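PDB 1XV5: DNA alpha-glucosyltransferase, which belongs to the GT-B clan of glycosyltransferases, with two domains built on parallel beta sheets and UDP bound in the model. Local coordinates for residues D136-H141 / E168-Y173. Residues are numbered along the deposited sequence; the frame is centred on the assembly and turned at random.
Sequences DVIFSH and EAPTVY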
ATOM      1  N   ASP A 136     -22.387   3.424  -4.933  1.00 20.58           N
ATOM      2  CA  ASP A 136     -22.978   4.753  -4.876  1.00 21.09           C
ATOM      3  C   ASP A 136     -21.827   5.751  -4.886  1.00 20.15           C
ATOM      4  O   ASP A 136     -22.007   6.927  -5.202  1.00 20.29           O
ATOM      5  CB  ASP A 136     -23.800   4.922  -3.598  1.00 21.72           C
ATOM      6  CG  ASP A 136     -25.003   4.005  -3.558  1.00 23.80           C
ATOM      7  OD1 ASP A 136     -24.996   3.037  -2.771  1.00 23.85           O
ATOM      8  OD2 ASP A 136     -25.956   4.250  -4.327  1.00 24.83           O
ATOM      9  N   VAL A 137     -20.643   5.262  -4.532  1.00 19.13           N
ATOM     10  CA  VAL A 137     -19.432   6.074  -4.493  1.00 18.25           C
ATOM     11  C   VAL A 137     -18.264   5.199  -4.941  1.00 18.40           C
ATOM     12  O   VAL A 137     -18.102   4.078  -4.456  1.00 19.00           O
ATOM     13  CB  VAL A 137     -19.134   6.582  -3.062  1.00 18.19           C
ATOM     14  CG1 VAL A 137     -17.903   7.485  -3.075  1.00 18.27           C
ATOM     15  CG2 VAL A 137     -20.340   7.335  -2.505  1.00 19.67           C
ATOM     16  N   ILE A 138     -17.453   5.715  -5.859  1.00 18.46           N
ATOM     17  CA  ILE A 138     -16.304   4.974  -6.372  1.00 17.92           C
ATOM     18  C   ILE A 138     -15.021   5.789  -6.230  1.00 17.51           C
ATOM     19  O   ILE A 138     -15.007   6.980  -6.543  1.00 17.39           O
ATOM     20  CB  ILE A 138     -16.494   4.639  -7.862  1.00 19.74           C
ATOM     21  CG1 ILE A 138     -17.807   3.879  -8.059  1.00 19.76           C
ATOM     22  CG2 ILE A 138     -15.315   3.816  -8.369  1.00 18.03           C
ATOM     23  CD1 ILE A 138     -18.197   3.717  -9.516  1.00 20.13           C
ATOM     24  N   PHE A 139     -13.954   5.139  -5.767  1.00 16.86           N
ATOM     25  CA  PHE A 139     -12.650   5.789  -5.588  1.00 16.72           C
ATOM     26  C   PHE A 139     -11.543   5.039  -6.334  1.00 16.55           C
ATOM     27  O   PHE A 139     -11.580   3.810  -6.446  1.00 16.53           O
ATOM     28  CB  PHE A 139     -12.228   5.814  -4.116  1.00 16.41           C
ATOM     29  CG  PHE A 139     -13.009   6.757  -3.246  1.00 17.52           C
ATOM     30  CD1 PHE A 139     -14.026   6.281  -2.424  1.00 16.27           C
ATOM     31  CD2 PHE A 139     -12.670   8.105  -3.177  1.00 16.15           C
ATOM     32  CE1 PHE A 139     -14.688   7.133  -1.539  1.00 16.93           C
ATOM     33  CE2 PHE A 139     -13.326   8.963  -2.297  1.00 17.90           C
ATOM     34  CZ  PHE A 139     -14.335   8.476  -1.474  1.00 16.97           C
ATOM     35  N   SER A 140     -10.549   5.783  -6.820  1.00 15.57           N
ATOM     36  CA  SER A 140      -9.398   5.191  -7.501  1.00 14.29           C
ATOM     37  C   SER A 140      -8.167   6.041  -7.186  1.00 12.92           C
ATOM     38  O   SER A 140      -8.293   7.183  -6.752  1.00 12.91           O
ATOM     39  CB  SER A 140      -9.609   5.136  -9.015  1.00 13.89           C
ATOM     40  OG  SER A 140      -9.402   6.402  -9.614  1.00 16.90           O
ATOM     41  N   HIS A 141      -6.984   5.484  -7.415  1.00 12.66           N
ATOM     42  CA  HIS A 141      -5.733   6.191  -7.140  1.00 14.15           C
ATOM     43  C   HIS A 141      -5.372   7.257  -8.173  1.00 13.38           C
ATOM     44  O   HIS A 141      -4.545   8.129  -7.901  1.00 14.53           O
ATOM     45  CB  HIS A 141      -4.567   5.202  -7.056  1.00 14.50           C
ATOM     46  CG  HIS A 141      -4.514   4.418  -5.782  1.00 13.91           C
ATOM     47  ND1 HIS A 141      -4.288   5.001  -4.554  1.00 14.15           N
ATOM     48  CD2 HIS A 141      -4.618   3.087  -5.553  1.00 14.91           C
ATOM     49  CE1 HIS A 141      -4.252   4.063  -3.624  1.00 15.44           C
ATOM     50  NE2 HIS A 141      -4.449   2.893  -4.204  1.00 14.52           N
ATOM     51  N   GLU A 168     -24.579   7.259 -18.669  1.00 54.53           N
ATOM     52  CA  GLU A 168     -23.309   7.919 -18.387  1.00 51.77           C
ATOM     53  C   GLU A 168     -22.555   7.145 -17.316  1.00 48.84           C
ATOM     54  O   GLU A 168     -23.156   6.634 -16.371  1.00 48.44           O
ATOM     55  CB  GLU A 168     -23.537   9.345 -17.885  1.00 53.61           C
ATOM     56  CG  GLU A 168     -24.004  10.333 -18.934  1.00 56.06           C
ATOM     57  CD  GLU A 168     -24.110  11.739 -18.381  1.00 57.19           C
ATOM     58  OE1 GLU A 168     -24.927  11.954 -17.458  1.00 57.66           O
ATOM     59  OE2 GLU A 168     -23.374  12.627 -18.862  1.00 57.97           O
ATOM     60  N   ALA A 169     -21.239   7.061 -17.462  1.00 45.13           N
ATOM     61  CA  ALA A 169     -20.422   6.358 -16.484  1.00 41.42           C
ATOM     62  C   ALA A 169     -20.534   7.094 -15.155  1.00 38.21           C
ATOM     63  O   ALA A 169     -20.682   8.317 -15.124  1.00 37.89           O
ATOM     64  CB  ALA A 169     -18.968   6.321 -16.942  1.00 41.91           C
ATOM     65  N   PRO A 170     -20.483   6.355 -14.037  1.00 35.12           N
ATOM     66  CA  PRO A 170     -20.579   6.987 -12.721  1.00 32.05           C
ATOM     67  C   PRO A 170     -19.303   7.767 -12.410  1.00 29.27           C
ATOM     68  O   PRO A 170     -18.263   7.539 -13.027  1.00 27.88           O
ATOM     69  CB  PRO A 170     -20.787   5.800 -11.788  1.00 32.69           C
ATOM     70  CG  PRO A 170     -20.000   4.721 -12.456  1.00 34.17           C
ATOM     71  CD  PRO A 170     -20.380   4.891 -13.911  1.00 34.73           C
ATOM     72  N   THR A 171     -19.390   8.687 -11.458  1.00 26.15           N
ATOM     73  CA  THR A 171     -18.242   9.498 -11.081  1.00 25.09           C
ATOM     74  C   THR A 171     -17.228   8.705 -10.264  1.00 23.09           C
ATOM     75  O   THR A 171     -17.597   7.937  -9.376  1.00 21.88           O
ATOM     76  CB  THR A 171     -18.678  10.717 -10.245  1.00 26.50           C
ATOM     77  OG1 THR A 171     -19.662  11.469 -10.967  1.00 27.31           O
ATOM     78  CG2 THR A 171     -17.483  11.606  -9.942  1.00 26.27           C
ATOM     79  N   VAL A 172     -15.949   8.887 -10.577  1.00 20.77           N
ATOM     80  CA  VAL A 172     -14.883   8.218  -9.841  1.00 19.38           C
ATOM     81  C   VAL A 172     -14.077   9.313  -9.159  1.00 19.30           C
ATOM     82  O   VAL A 172     -13.574  10.228  -9.817  1.00 20.28           O
ATOM     83  CB  VAL A 172     -13.936   7.417 -10.766  1.00 19.81           C
ATOM     84  CG1 VAL A 172     -12.824   6.767  -9.934  1.00 19.86           C
ATOM     85  CG2 VAL A 172     -14.723   6.352 -11.523  1.00 20.23           C
ATOM     86  N   TYR A 173     -13.966   9.223  -7.840  1.00 16.37           N
ATOM     87  CA  TYR A 173     -13.232  10.210  -7.064  1.00 16.16           C
ATOM     88  C   TYR A 173     -11.824   9.733  -6.761  1.00 15.81           C
ATOM     89  O   TYR A 173     -11.579   8.538  -6.609  1.00 16.61           O
ATOM     90  CB  TYR A 173     -13.950  10.473  -5.745  1.00 17.66           C
ATOM     91  CG  TYR A 173     -15.353  11.000  -5.905  1.00 20.30           C
ATOM     92  CD1 TYR A 173     -15.585  12.349  -6.169  1.00 22.72           C
ATOM     93  CD2 TYR A 173     -16.451  10.148  -5.801  1.00 23.04           C
ATOM     94  CE1 TYR A 173     -16.877  12.838  -6.323  1.00 24.89           C
ATOM     95  CE2 TYR A 173     -17.748  10.626  -5.955  1.00 25.48           C
ATOM     96  CZ  TYR A 173     -17.953  11.972  -6.215  1.00 25.12           C
ATOM     97  OH  TYR A 173     -19.235  12.450  -6.361  1.00 28.68           O
TER
HETATM   98  O   HOH W   1     -20.981   9.588  -6.807  1.00 41.84           O
HETATM   99  O   HOH W   2     -19.349   7.426  -7.513  1.00 21.88           O
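Tyr173 turns both its N and its O toward strand 137-140, bonding to the residues on either side of Phe139: N donates to Ile138 O at 2.8 Å, almost straight at 174°, and O accepts from Ser140 N at 2.9 Å. That is a parallel pairing of Phe139 with Tyr173, and Phe139 CA adds a CA-H...O contact to the same Tyr173 O. Further back the chains diverge, and a water bridges them, donating to Thr171 O at 2.6 Å and weakly accepting from Ile138 N.

Ile138 and Val172 share one face of the sheet. Ile138 carries CG1 anti to its carbonyl carbon (chi1 -56°), and CD1 beyond it meets Pro170 CG at 3.6 Å; the CG2 branch lies 4.1 Å from Val172 CG2. The other Val172 methyl, CG1, touches Ser140 OG at 3.5 Å, a van der Waals contact; the hydroxyl's hydrogen bond goes to Asn148 OD1. This is the face covered by helix 146-155, the crossover helix of a beta-alpha-beta unit that ends in 172-174, the edge strand of this seven-stranded parallel sheet of the Rossmann-like kind seen in GT-B proteins.

Phe139 and Tyr173 point to the opposite face, under helix 388-399, where Phe139 CD2 rests 3.7 Å from Tyr173 CB. The Tyr173 ring runs back beside the neighbouring strand: CD2 reaches Val137 CG1 at 4.1 Å, the two side chains crossing at about a right angle, while Thr171 CG2 sits over one face, offset toward the rim. Tyr173 OH hydrogen-bonds to Lys401 NZ, and a second water, held weakly by that OH, donates to Asp136 O.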